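Local coordinates for alanine dehydrogenase (Archaeoglobus fulgidus, PDB 1OMO), which catalyses the NAD(+)-dependent oxidative deamination of L-alanine to pyruvate, and the reverse reductive amination, as a homodimer, at residues I15-M21 / L107-A111; M54-M59 / L293-A299; A116-R122 / E209-N214; T193-R198 / P221-L226. All coordinates share one frame; numbering follows the deposited sequence.

Overall arrangement
Contact 2 lies on the sheet that faces the second subunit, contacts 3 and 4 in the Rossmann domain, and contact 1 between. Contacts 1 and 2, with centres 14 Å apart, meet directly where R108 NE forms a salt bridge of 2.7 Å to D297 OD1, beside the nicotinamide. Contact 3 uses later turns of the same helix 102-120 as contact 1, their centres 19 Å apart. It joins contact 4 through adjacent parallel strands, where N214 O and T193 N lie 2.9 Å apart, a probable hydrogen bond. Contacts 1 and 4, centres 23 Å apart on opposite sides of the chain's centre, both touch NAD: R108 binds its carboxamide and K223 its nicotinamide ribose.

Contact 1 (I15-M21 / L107-A111); sequences ISMDEAM and LRTGA. With NAD (nicotinamide-adenine-dinucleotide), chain D.
The first turn of helix 17-32 (residues 17-21) packs on helix 107-111, part of the long helix 102-120, with the two short axes 8.8 Å apart at closest approach and crossing at -68°. Backbones come nearest at M21 and A111, whose CA atoms are 4.7 Å apart, a closeness allowed by the small A20 and A111 at the crossing. S16 holds the N-cap position of the first helix, and its N donates 2.7 Å to the anti lone pair of E19 OE1, one turn on.

L107 is the side chain that enters the other segment, and its two methyls part company. L107 CD1 rests on A20 CB at 3.4 Å and is flanked by CG2 of I15; CD2 turns to the thioether of M17. With CG anti to the backbone N (chi1 167°) and bends at chi2 and chi3, M17 runs past L107 in the opposite direction and brings CE to 3.3 Å from L107 CD2, while its SD lies over A111. On the next turn A111 CB takes M21 CG at 3.7 Å.

The neighbouring R108 and T109 face the cofactor instead. R108 NH1 donates 2.9 Å to NAD O7N, the carboxamide oxygen, which sits at the edge of the guanidinium, in its plane; R108 NE is paired with D297. T109 OG1 is 3.0 Å from C4N of NAD, the carbon that exchanges hydride. No hydrogen bond joins the two segments, so apolar contact alone links the helix start to the turn whose other side presents R108 and T109 to the nicotinamide.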
# COMPACT_ATOMS: atom_id res chain seq x y z
N ILE A 15 24.30 2.32 2.64
CA ILE A 15 24.09 1.60 3.90
C ILE A 15 25.11 0.51 4.02
O ILE A 15 25.51 -0.12 3.04
CB ILE A 15 22.74 0.81 4.05
CG1 ILE A 15 21.53 1.71 4.19
CG2 ILE A 15 22.74 0.11 5.41
CD1 ILE A 15 20.44 1.01 5.08
N SER A 16 25.45 0.26 5.26
CA SER A 16 26.41 -0.75 5.68
C SER A 16 25.60 -1.93 6.22
O SER A 16 24.50 -1.74 6.71
CB SER A 16 27.25 -0.17 6.82
OG SER A 16 28.30 -1.04 7.11
N MET A 17 26.15 -3.14 6.16
CA MET A 17 25.43 -4.28 6.71
C MET A 17 25.30 -4.01 8.19
O MET A 17 24.31 -4.35 8.81
CB MET A 17 26.19 -5.59 6.49
CG MET A 17 25.63 -6.79 7.32
SD MET A 17 23.89 -7.10 7.01
CE MET A 17 23.88 -8.13 5.54
N ASP A 18 26.32 -3.39 8.77
CA ASP A 18 26.28 -3.06 10.19
C ASP A 18 25.19 -2.03 10.44
O ASP A 18 24.42 -2.16 11.38
CB ASP A 18 27.64 -2.55 10.66
CG ASP A 18 28.60 -3.67 10.98
OD1 ASP A 18 29.69 -3.72 10.39
OD2 ASP A 18 28.27 -4.52 11.84
N GLU A 19 25.10 -1.00 9.60
CA GLU A 19 24.06 -0.00 9.80
C GLU A 19 22.70 -0.71 9.70
O GLU A 19 21.82 -0.51 10.52
CB GLU A 19 24.14 1.09 8.73
CG GLU A 19 25.27 2.08 8.91
CD GLU A 19 25.33 3.08 7.77
OE1 GLU A 19 25.36 2.62 6.60
OE2 GLU A 19 25.34 4.30 8.06
N ALA A 20 22.57 -1.58 8.70
CA ALA A 20 21.33 -2.33 8.48
C ALA A 20 21.00 -3.17 9.70
O ALA A 20 19.84 -3.23 10.11
CB ALA A 20 21.46 -3.24 7.23
N MET A 21 22.02 -3.80 10.28
CA MET A 21 21.82 -4.63 11.47
C MET A 21 21.35 -3.84 12.68
O MET A 21 20.49 -4.30 13.44
CB MET A 21 23.09 -5.42 11.82
CG MET A 21 23.24 -6.70 10.97
SD MET A 21 24.84 -7.55 11.01
CE MET A 21 24.59 -8.51 12.45
N LEU A 107 19.29 -7.01 1.87
CA LEU A 107 20.16 -6.54 2.94
C LEU A 107 19.51 -6.68 4.30
O LEU A 107 20.09 -7.29 5.20
CB LEU A 107 20.53 -5.07 2.71
CG LEU A 107 21.92 -4.54 3.06
CD1 LEU A 107 21.78 -3.27 3.88
CD2 LEU A 107 22.76 -5.54 3.77
N ARG A 108 18.29 -6.14 4.47
CA ARG A 108 17.67 -6.20 5.77
C ARG A 108 17.17 -7.60 6.14
O ARG A 108 16.87 -7.87 7.30
CB ARG A 108 16.56 -5.15 5.90
CG ARG A 108 15.39 -5.23 4.91
CD ARG A 108 14.48 -6.46 5.07
NE ARG A 108 13.13 -6.21 4.54
CZ ARG A 108 12.26 -7.17 4.19
NH1 ARG A 108 12.60 -8.44 4.29
NH2 ARG A 108 11.03 -6.85 3.80
N THR A 109 17.08 -8.50 5.17
CA THR A 109 16.66 -9.88 5.48
C THR A 109 17.93 -10.50 6.00
O THR A 109 17.93 -11.22 7.00
CB THR A 109 16.16 -10.61 4.20
OG1 THR A 109 15.10 -9.83 3.61
CG2 THR A 109 15.63 -12.01 4.57
N GLY A 110 19.05 -10.19 5.35
CA GLY A 110 20.30 -10.70 5.84
C GLY A 110 20.52 -10.22 7.27
O GLY A 110 20.82 -11.01 8.18
N ALA A 111 20.35 -8.91 7.49
CA ALA A 111 20.56 -8.33 8.82
C ALA A 111 19.69 -9.04 9.88
O ALA A 111 20.19 -9.38 10.97
CB ALA A 111 20.26 -6.82 8.80
PA NAD D . 17.51 -17.33 -5.54
O1A NAD D . 16.68 -17.95 -6.60
O2A NAD D . 18.73 -16.50 -5.95
O5B NAD D . 18.05 -18.29 -4.32
C5B NAD D . 17.42 -19.61 -4.00
C4B NAD D . 18.52 -20.68 -4.20
O4B NAD D . 17.82 -21.95 -3.81
C3B NAD D . 19.00 -20.99 -5.69
O3B NAD D . 20.47 -20.89 -5.81
C2B NAD D . 18.46 -22.41 -6.02
O2B NAD D . 19.11 -23.19 -6.95
C1B NAD D . 18.34 -23.00 -4.58
N9A NAD D . 17.33 -24.01 -4.45
C8A NAD D . 16.07 -24.13 -4.99
N7A NAD D . 15.44 -25.23 -4.60
C5A NAD D . 16.25 -25.90 -3.80
C6A NAD D . 16.09 -27.16 -3.07
N6A NAD D . 15.00 -27.87 -3.16
N1A NAD D . 17.18 -27.52 -2.30
C2A NAD D . 18.33 -26.80 -2.20
N3A NAD D . 18.53 -25.58 -2.89
C4A NAD D . 17.45 -25.16 -3.66
O3 NAD D . 16.73 -16.40 -4.40
PN NAD D . 17.21 -15.46 -3.07
O1N NAD D . 18.67 -15.73 -2.83
O2N NAD D . 16.67 -14.06 -3.25
O5D NAD D . 16.31 -16.28 -1.90
C5D NAD D . 14.87 -16.56 -2.47
C4D NAD D . 13.95 -17.10 -1.43
O4D NAD D . 13.95 -16.11 -0.26
C3D NAD D . 12.45 -17.19 -1.85
O3D NAD D . 11.73 -18.18 -1.09
C2D NAD D . 12.00 -15.75 -1.56
O2D NAD D . 10.64 -15.52 -1.74
C1D NAD D . 12.58 -15.56 -0.08
N1N NAD D . 12.89 -14.18 0.45
C2N NAD D . 12.32 -13.96 1.78
C3N NAD D . 12.75 -12.74 2.40
C7N NAD D . 12.09 -12.49 3.89
O7N NAD D . 12.02 -11.30 4.31
N7N NAD D . 11.68 -13.59 4.60
C4N NAD D . 13.66 -11.79 1.86
C5N NAD D . 14.15 -12.14 0.54
C6N NAD D . 13.78 -13.31 -0.14

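Contact 2 (M54-M59 / L293-A299); sequences MPAHLM and LAIQDVA
Strand 50-58 of the dimerisation sheet carries the start of helix 294-311 across one of its faces, next to the nicotinamide end of the active site. The short axes approach to 7.0 Å at a crossing angle of -64°, and the meeting is tight because alanines stand at its centre. A56 CB touches A294 CB at 3.5 Å, and A294 CB also lies 3.3 Å from both M54 O and P55 O. Beyond A56, V298 divides its methyls: CG2 reaches A56 O at 3.5 Å, and CG1 meets L58 CD2 at 3.9 Å. The L58 side chain crosses that of I295 at about a right angle, and M59, extended beyond CG, lays SD 3.4 Å from A299 CB. At the other end M54, bent at chi3 (48°), puts CE 3.3 Å from D297 OD2. That carboxylate is held by salt bridges to R108 and to K65, the inferred proton donor/acceptor.

Strand 61-69 pairs beside the strand, with backbone bonds from M54 to K65 and A56 to G63. Helices 17-32 and 102-120 flank 294-311 through Q296 and L293, while P55 and H57 pack against the second subunit.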
# COMPACT_ATOMS: atom_id res chain seq x y z
N MET A 54 3.71 -2.76 1.65
CA MET A 54 4.18 -2.95 3.01
C MET A 54 4.43 -1.59 3.68
O MET A 54 5.53 -1.08 3.63
CB MET A 54 5.47 -3.78 2.99
CG MET A 54 5.34 -5.13 2.27
SD MET A 54 6.84 -6.13 2.17
CE MET A 54 7.42 -6.07 3.88
N PRO A 55 3.40 -0.99 4.31
CA PRO A 55 3.58 0.32 4.96
C PRO A 55 3.99 0.21 6.42
O PRO A 55 3.65 -0.75 7.07
CB PRO A 55 2.21 0.97 4.82
CG PRO A 55 1.30 -0.20 5.00
CD PRO A 55 1.97 -1.33 4.22
N ALA A 56 4.71 1.20 6.92
CA ALA A 56 5.14 1.21 8.32
C ALA A 56 5.55 2.58 8.82
O ALA A 56 5.98 3.43 8.05
CB ALA A 56 6.29 0.22 8.52
N HIS A 57 5.46 2.78 10.12
CA HIS A 57 5.83 4.03 10.74
C HIS A 57 6.64 3.75 12.01
O HIS A 57 6.19 2.98 12.90
CB HIS A 57 4.56 4.79 11.11
CG HIS A 57 4.80 6.03 11.92
ND1 HIS A 57 3.86 6.52 12.80
CD2 HIS A 57 5.85 6.88 11.97
CE1 HIS A 57 4.33 7.62 13.36
NE2 HIS A 57 5.53 7.86 12.88
N LEU A 58 7.84 4.35 12.09
CA LEU A 58 8.71 4.25 13.28
C LEU A 58 9.98 5.07 13.07
O LEU A 58 10.27 5.53 11.96
CB LEU A 58 9.11 2.81 13.59
CG LEU A 58 10.28 2.29 12.75
CD1 LEU A 58 10.82 0.95 13.30
CD2 LEU A 58 9.79 2.15 11.31
N MET A 59 10.75 5.24 14.14
CA MET A 59 11.99 5.98 14.07
C MET A 59 11.84 7.34 13.44
O MET A 59 12.79 7.88 12.90
CB MET A 59 13.03 5.17 13.29
CG MET A 59 13.17 3.75 13.79
SD MET A 59 14.29 2.82 12.78
CE MET A 59 14.95 1.69 13.96
N LEU A 293 9.42 -7.77 7.36
CA LEU A 293 8.42 -6.84 7.88
C LEU A 293 8.59 -5.41 7.37
O LEU A 293 9.72 -4.95 7.19
CB LEU A 293 8.46 -6.84 9.40
CG LEU A 293 8.78 -8.15 10.15
CD1 LEU A 293 8.90 -7.83 11.66
CD2 LEU A 293 7.74 -9.19 9.92
N ALA A 294 7.49 -4.69 7.16
CA ALA A 294 7.61 -3.31 6.69
C ALA A 294 8.46 -2.46 7.65
O ALA A 294 9.19 -1.57 7.21
CB ALA A 294 6.21 -2.67 6.48
N ILE A 295 8.42 -2.72 8.94
CA ILE A 295 9.24 -1.89 9.83
C ILE A 295 10.73 -2.02 9.49
O ILE A 295 11.47 -1.06 9.68
CB ILE A 295 8.99 -2.18 11.34
CG1 ILE A 295 9.23 -3.66 11.67
CG2 ILE A 295 7.58 -1.78 11.71
CD1 ILE A 295 9.33 -3.98 13.15
N GLN A 296 11.15 -3.15 8.93
CA GLN A 296 12.57 -3.32 8.54
C GLN A 296 12.89 -2.47 7.30
O GLN A 296 13.97 -1.87 7.20
CB GLN A 296 12.92 -4.82 8.27
CG GLN A 296 12.70 -5.75 9.48
CD GLN A 296 12.78 -7.28 9.18
OE1 GLN A 296 12.11 -7.79 8.29
NE2 GLN A 296 13.57 -8.00 9.96
N ASP A 297 11.96 -2.41 6.36
CA ASP A 297 12.18 -1.63 5.13
C ASP A 297 12.20 -0.12 5.46
O ASP A 297 13.03 0.61 4.95
CB ASP A 297 11.09 -1.97 4.10
CG ASP A 297 11.10 -3.43 3.72
OD1 ASP A 297 12.20 -3.92 3.39
OD2 ASP A 297 10.03 -4.09 3.73
N VAL A 298 11.29 0.35 6.31
CA VAL A 298 11.31 1.79 6.65
C VAL A 298 12.57 2.17 7.47
O VAL A 298 13.26 3.15 7.13
CB VAL A 298 10.05 2.22 7.42
CG1 VAL A 298 10.14 3.71 7.78
CG2 VAL A 298 8.81 1.99 6.53
N ALA A 299 12.87 1.38 8.50
CA ALA A 299 14.06 1.62 9.34
C ALA A 299 15.28 1.75 8.43
O ALA A 299 16.03 2.73 8.48
CB ALA A 299 14.27 0.46 10.31

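Contact 3 (A116-R122 / E209-N214); sequences AAKYLAR and EGTHIN
The H212 ring lies obliquely against the end of helix 102-120, touching A117, L120 and, just past the helix, A121. A121 CB touches H212 CB at 3.5 Å, L120 CB comes 3.7 Å from H212 ND1, and A117 CB stands 3.9 Å from CD2. Having CG anti to the backbone N, chi1 166°, swings the ring from strand 212-214 toward the helix, which runs nearly antiparallel to it at 162°. Both ring nitrogens of H212 have partners. H212 NE2 donates to N214 OD1 at 2.7 Å, a fairly straight bond (162°) in the ring plane, though it meets the amide oxygen from above the carbonyl plane, while ND1 is bonded to T286 OG1. The same OD1 of N214 lies 4.0 Å from A116 CB, and N214 ND2 is bonded to G113 O. The imidazole is therefore held in rotation at two corners.

Past the helix end, R122 reaches back over the loop before the strand. Its NE donates to G210 O at 2.9 Å, from a position tilted out of the carbonyl plane. G210, with positive phi, brings its backbone close under the arginine. Water 1 accepts from R122 NH2 and donates to E209 O and T211 OG1; water 2 accepts from R122 N and donates to G210 O, which thus takes two donors. R122 NH1 and NH2 go on to N124 and D189.

Strand 285-289 runs alongside 212-215, and its F288 packs on A116, H212 and N214. Strand 190-193 lies on the other side, with V190 against A121, and F148 and L144 cover A117.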
# COMPACT_ATOMS: atom_id res chain seq x y z
N ALA A 116 18.80 -12.37 14.59
CA ALA A 116 18.13 -13.50 15.24
C ALA A 116 19.15 -14.55 15.77
O ALA A 116 19.01 -15.06 16.89
CB ALA A 116 17.11 -14.15 14.30
N ALA A 117 20.17 -14.87 14.98
CA ALA A 117 21.14 -15.85 15.44
C ALA A 117 21.89 -15.28 16.66
O ALA A 117 22.14 -16.00 17.62
CB ALA A 117 22.10 -16.22 14.30
N LYS A 118 22.20 -13.98 16.65
CA LYS A 118 22.88 -13.37 17.78
C LYS A 118 22.13 -13.61 19.09
O LYS A 118 22.75 -13.86 20.13
CB LYS A 118 23.02 -11.86 17.60
CG LYS A 118 23.51 -11.19 18.91
CD LYS A 118 24.00 -9.73 18.76
CE LYS A 118 22.86 -8.74 18.93
NZ LYS A 118 23.34 -7.32 18.88
N TYR A 119 20.80 -13.55 19.04
CA TYR A 119 19.97 -13.73 20.23
C TYR A 119 19.56 -15.15 20.52
O TYR A 119 19.28 -15.50 21.65
CB TYR A 119 18.69 -12.89 20.11
CG TYR A 119 18.90 -11.42 20.40
CD1 TYR A 119 18.82 -10.93 21.70
CD2 TYR A 119 19.21 -10.53 19.38
CE1 TYR A 119 19.04 -9.59 21.98
CE2 TYR A 119 19.44 -9.18 19.65
CZ TYR A 119 19.35 -8.72 20.96
OH TYR A 119 19.59 -7.39 21.27
N LEU A 120 19.52 -15.98 19.49
CA LEU A 120 19.02 -17.32 19.67
C LEU A 120 20.00 -18.49 19.58
O LEU A 120 19.75 -19.52 20.18
CB LEU A 120 17.89 -17.53 18.67
CG LEU A 120 16.43 -17.26 19.01
CD1 LEU A 120 16.26 -16.51 20.29
CD2 LEU A 120 15.82 -16.53 17.82
N ALA A 121 21.09 -18.34 18.84
CA ALA A 121 22.05 -19.42 18.66
C ALA A 121 23.05 -19.54 19.80
O ALA A 121 23.35 -18.54 20.46
CB ALA A 121 22.80 -19.24 17.35
N ARG A 122 23.57 -20.74 20.02
CA ARG A 122 24.55 -20.97 21.08
C ARG A 122 25.72 -20.03 20.89
O ARG A 122 26.25 -19.90 19.78
CB ARG A 122 25.07 -22.39 21.04
CG ARG A 122 24.08 -23.41 21.47
CD ARG A 122 24.74 -24.76 21.48
NE ARG A 122 24.66 -25.45 20.20
CZ ARG A 122 25.70 -25.74 19.45
NH1 ARG A 122 26.91 -25.37 19.84
NH2 ARG A 122 25.53 -26.42 18.33
N GLU A 209 20.82 -31.58 18.25
CA GLU A 209 20.47 -30.78 19.39
C GLU A 209 21.33 -29.52 19.33
O GLU A 209 22.43 -29.54 18.76
CB GLU A 209 20.79 -31.54 20.68
CG GLU A 209 20.04 -32.83 20.87
CD GLU A 209 20.19 -33.42 22.28
OE1 GLU A 209 19.48 -34.39 22.59
OE2 GLU A 209 21.01 -32.91 23.07
N GLY A 210 20.84 -28.42 19.92
CA GLY A 210 21.58 -27.17 19.97
C GLY A 210 21.64 -26.37 18.67
O GLY A 210 22.26 -25.30 18.62
N THR A 211 21.02 -26.88 17.63
CA THR A 211 21.06 -26.16 16.37
C THR A 211 20.11 -24.96 16.35
O THR A 211 18.98 -25.03 16.85
CB THR A 211 20.67 -27.06 15.18
OG1 THR A 211 21.46 -28.26 15.19
CG2 THR A 211 20.88 -26.30 13.85
N HIS A 212 20.59 -23.86 15.78
CA HIS A 212 19.73 -22.71 15.60
C HIS A 212 19.46 -22.62 14.10
O HIS A 212 20.39 -22.55 13.32
CB HIS A 212 20.37 -21.40 16.01
CG HIS A 212 19.59 -20.25 15.50
ND1 HIS A 212 18.30 -20.00 15.90
CD2 HIS A 212 19.83 -19.41 14.46
CE1 HIS A 212 17.77 -19.07 15.13
NE2 HIS A 212 18.68 -18.69 14.25
N ILE A 213 18.19 -22.60 13.71
CA ILE A 213 17.86 -22.54 12.30
C ILE A 213 17.27 -21.19 11.87
O ILE A 213 16.28 -20.71 12.43
CB ILE A 213 16.83 -23.62 11.92
CG1 ILE A 213 17.30 -24.99 12.36
CG2 ILE A 213 16.61 -23.64 10.38
CD1 ILE A 213 16.24 -26.07 12.14
N ASN A 214 17.92 -20.56 10.91
CA ASN A 214 17.36 -19.33 10.39
C ASN A 214 16.53 -19.86 9.22
O ASN A 214 17.11 -20.28 8.21
CB ASN A 214 18.45 -18.40 9.89
CG ASN A 214 18.85 -17.35 10.91
OD1 ASN A 214 18.27 -17.26 11.99
ND2 ASN A 214 19.84 -16.57 10.57
O HOH W 1 23.88 -28.27 16.88
O HOH W 2 23.12 -22.97 18.03

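Contact 4 (T193-R198 / P221-L226); sequences TTTPSR and PGKQEL. With NA (sodium ion), chain C; NAD (nicotinamide-adenine-dinucleotide), chain D.
OE2 of E225 is gripped by two donors of T195: the backbone N at 2.6 Å and OG1 at 2.8 Å, both from the same face of the carboxylate plane. The amide arrives from above that plane, 37° out of it, while the hydroxyl comes closer to it on the anti side. T195 OG1 sits between the backbone N and the carbonyl carbon (chi1 79°), which lets one threonine offer N and OG1 together. The other oxygen, E225 OE1, coordinates the sodium ion at 2.4 Å. A weak bond from T193 OG1 reaches the same oxygen. The chain of E225, extended beyond CG, carries the carboxylate from loop 221-226 across to T193 and T195. L226 CD1 packs on T193 CG2 next to this polar cluster.

Farther along, Q224 N donates to S197 O in a long but nearly straight bond of 3.3 Å (173°). R198, bent at chi3, folds over G222, and the amide of K223 lies 3.9 Å above one face of its guanidinium, toward the rim.

NAD is touched by both loops. T195 CG2 touches adenine N3A at 3.5 Å, P196 packs on both ribose regions, and extended K223 donates from NZ to NAD O3D at 3.0 Å, with D219 as its salt-bridge partner. E249 OE1 also binds the sodium ion, and A218 belongs to the same site. The cation and the hydroxyl and amide donors would all favour an anionic E225, whose carboxylate thereby ties the metal site to the loop that supports the adenine.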
# COMPACT_ATOMS: atom_id res chain seq x y z
N THR A 193 18.29 -21.91 6.06
CA THR A 193 17.58 -22.45 4.90
C THR A 193 17.07 -21.28 4.06
O THR A 193 16.36 -20.43 4.53
CB THR A 193 16.43 -23.37 5.31
OG1 THR A 193 15.43 -22.60 5.95
CG2 THR A 193 16.94 -24.48 6.29
N THR A 194 17.42 -21.26 2.79
CA THR A 194 17.12 -20.12 1.97
C THR A 194 16.46 -20.47 0.62
O THR A 194 16.52 -19.70 -0.35
CB THR A 194 18.47 -19.39 1.82
OG1 THR A 194 18.31 -17.98 2.00
CG2 THR A 194 19.11 -19.68 0.57
N THR A 195 15.80 -21.63 0.57
CA THR A 195 15.18 -22.08 -0.67
C THR A 195 13.71 -21.68 -0.80
O THR A 195 13.07 -21.34 0.18
CB THR A 195 15.25 -23.62 -0.82
OG1 THR A 195 14.23 -24.23 -0.01
CG2 THR A 195 16.61 -24.15 -0.34
N PRO A 196 13.19 -21.70 -2.03
CA PRO A 196 11.78 -21.35 -2.26
C PRO A 196 10.98 -22.65 -2.37
O PRO A 196 9.91 -22.67 -2.93
CB PRO A 196 11.80 -20.60 -3.58
CG PRO A 196 12.91 -21.34 -4.34
CD PRO A 196 13.98 -21.54 -3.27
N SER A 197 11.53 -23.74 -1.86
CA SER A 197 10.82 -25.02 -1.95
C SER A 197 9.42 -25.00 -1.36
O SER A 197 9.09 -24.16 -0.53
CB SER A 197 11.63 -26.10 -1.26
OG SER A 197 10.87 -27.29 -1.18
N ARG A 198 8.59 -25.95 -1.79
CA ARG A 198 7.23 -26.09 -1.27
C ARG A 198 7.07 -27.44 -0.56
O ARG A 198 5.98 -27.80 -0.15
CB ARG A 198 6.19 -25.93 -2.40
CG ARG A 198 6.41 -24.63 -3.23
CD ARG A 198 5.24 -24.32 -4.18
NE ARG A 198 4.07 -23.86 -3.44
CZ ARG A 198 3.75 -22.59 -3.26
NH1 ARG A 198 2.68 -22.27 -2.56
NH2 ARG A 198 4.50 -21.63 -3.80
N PRO A 221 2.01 -18.44 1.05
CA PRO A 221 1.21 -19.63 1.37
C PRO A 221 1.73 -20.91 0.71
O PRO A 221 2.06 -20.90 -0.48
CB PRO A 221 -0.17 -19.25 0.85
CG PRO A 221 -0.21 -17.76 1.19
CD PRO A 221 1.16 -17.27 0.79
N GLY A 222 1.81 -22.00 1.47
CA GLY A 222 2.27 -23.26 0.90
C GLY A 222 3.78 -23.43 0.82
O GLY A 222 4.25 -24.55 0.60
N LYS A 223 4.54 -22.34 0.93
CA LYS A 223 6.00 -22.49 0.93
C LYS A 223 6.30 -23.20 2.25
O LYS A 223 5.59 -22.98 3.25
CB LYS A 223 6.72 -21.14 0.89
CG LYS A 223 6.92 -20.54 -0.52
CD LYS A 223 7.79 -19.25 -0.40
CE LYS A 223 8.07 -18.60 -1.75
NZ LYS A 223 8.88 -17.35 -1.64
N GLN A 224 7.33 -24.05 2.24
CA GLN A 224 7.73 -24.82 3.42
C GLN A 224 9.08 -25.51 3.21
O GLN A 224 9.23 -26.27 2.25
CB GLN A 224 6.67 -25.88 3.68
CG GLN A 224 7.08 -26.95 4.70
CD GLN A 224 6.14 -28.15 4.65
OE1 GLN A 224 6.02 -28.83 3.62
NE2 GLN A 224 5.45 -28.41 5.74
N GLU A 225 10.06 -25.28 4.09
CA GLU A 225 11.38 -25.92 3.92
C GLU A 225 11.75 -26.98 4.96
O GLU A 225 12.70 -27.77 4.74
CB GLU A 225 12.50 -24.89 3.94
CG GLU A 225 12.35 -23.73 3.01
CD GLU A 225 13.53 -22.78 3.15
OE1 GLU A 225 13.47 -21.86 4.00
OE2 GLU A 225 14.52 -22.95 2.42
N LEU A 226 11.03 -27.00 6.07
CA LEU A 226 11.37 -27.90 7.15
C LEU A 226 10.40 -29.01 7.42
O LEU A 226 9.19 -28.80 7.39
CB LEU A 226 11.55 -27.10 8.45
CG LEU A 226 12.96 -26.63 8.85
CD1 LEU A 226 13.72 -26.10 7.67
CD2 LEU A 226 12.85 -25.58 9.94
NA NA C . 11.61 -21.25 5.42
PA NAD D . 17.51 -17.33 -5.54
O1A NAD D . 16.68 -17.95 -6.60
O2A NAD D . 18.73 -16.50 -5.95
O5B NAD D . 18.05 -18.29 -4.32
C5B NAD D . 17.42 -19.61 -4.00
C4B NAD D . 18.52 -20.68 -4.20
O4B NAD D . 17.82 -21.95 -3.81
C3B NAD D . 19.00 -20.99 -5.69
O3B NAD D . 20.47 -20.89 -5.81
C2B NAD D . 18.46 -22.41 -6.02
O2B NAD D . 19.11 -23.19 -6.95
C1B NAD D . 18.34 -23.00 -4.58
N9A NAD D . 17.33 -24.01 -4.45
C8A NAD D . 16.07 -24.13 -4.99
N7A NAD D . 15.44 -25.23 -4.60
C5A NAD D . 16.25 -25.90 -3.80
C6A NAD D . 16.09 -27.16 -3.07
N6A NAD D . 15.00 -27.87 -3.16
N1A NAD D . 17.18 -27.52 -2.30
C2A NAD D . 18.33 -26.80 -2.20
N3A NAD D . 18.53 -25.58 -2.89
C4A NAD D . 17.45 -25.16 -3.66
O3 NAD D . 16.73 -16.40 -4.40
PN NAD D . 17.21 -15.46 -3.07
O1N NAD D . 18.67 -15.73 -2.83
O2N NAD D . 16.67 -14.06 -3.25
O5D NAD D . 16.31 -16.28 -1.90
C5D NAD D . 14.87 -16.56 -2.47
C4D NAD D . 13.95 -17.10 -1.43
O4D NAD D . 13.95 -16.11 -0.26
C3D NAD D . 12.45 -17.19 -1.85
O3D NAD D . 11.73 -18.18 -1.09
C2D NAD D . 12.00 -15.75 -1.56
O2D NAD D . 10.64 -15.52 -1.74
C1D NAD D . 12.58 -15.56 -0.08
N1N NAD D . 12.89 -14.18 0.45
C2N NAD D . 12.32 -13.96 1.78
C3N NAD D . 12.75 -12.74 2.40
C7N NAD D . 12.09 -12.49 3.89
O7N NAD D . 12.02 -11.30 4.31
N7N NAD D . 11.68 -13.59 4.60
C4N NAD D . 13.66 -11.79 1.86
C5N NAD D . 14.15 -12.14 0.54
C6N NAD D . 13.78 -13.31 -0.14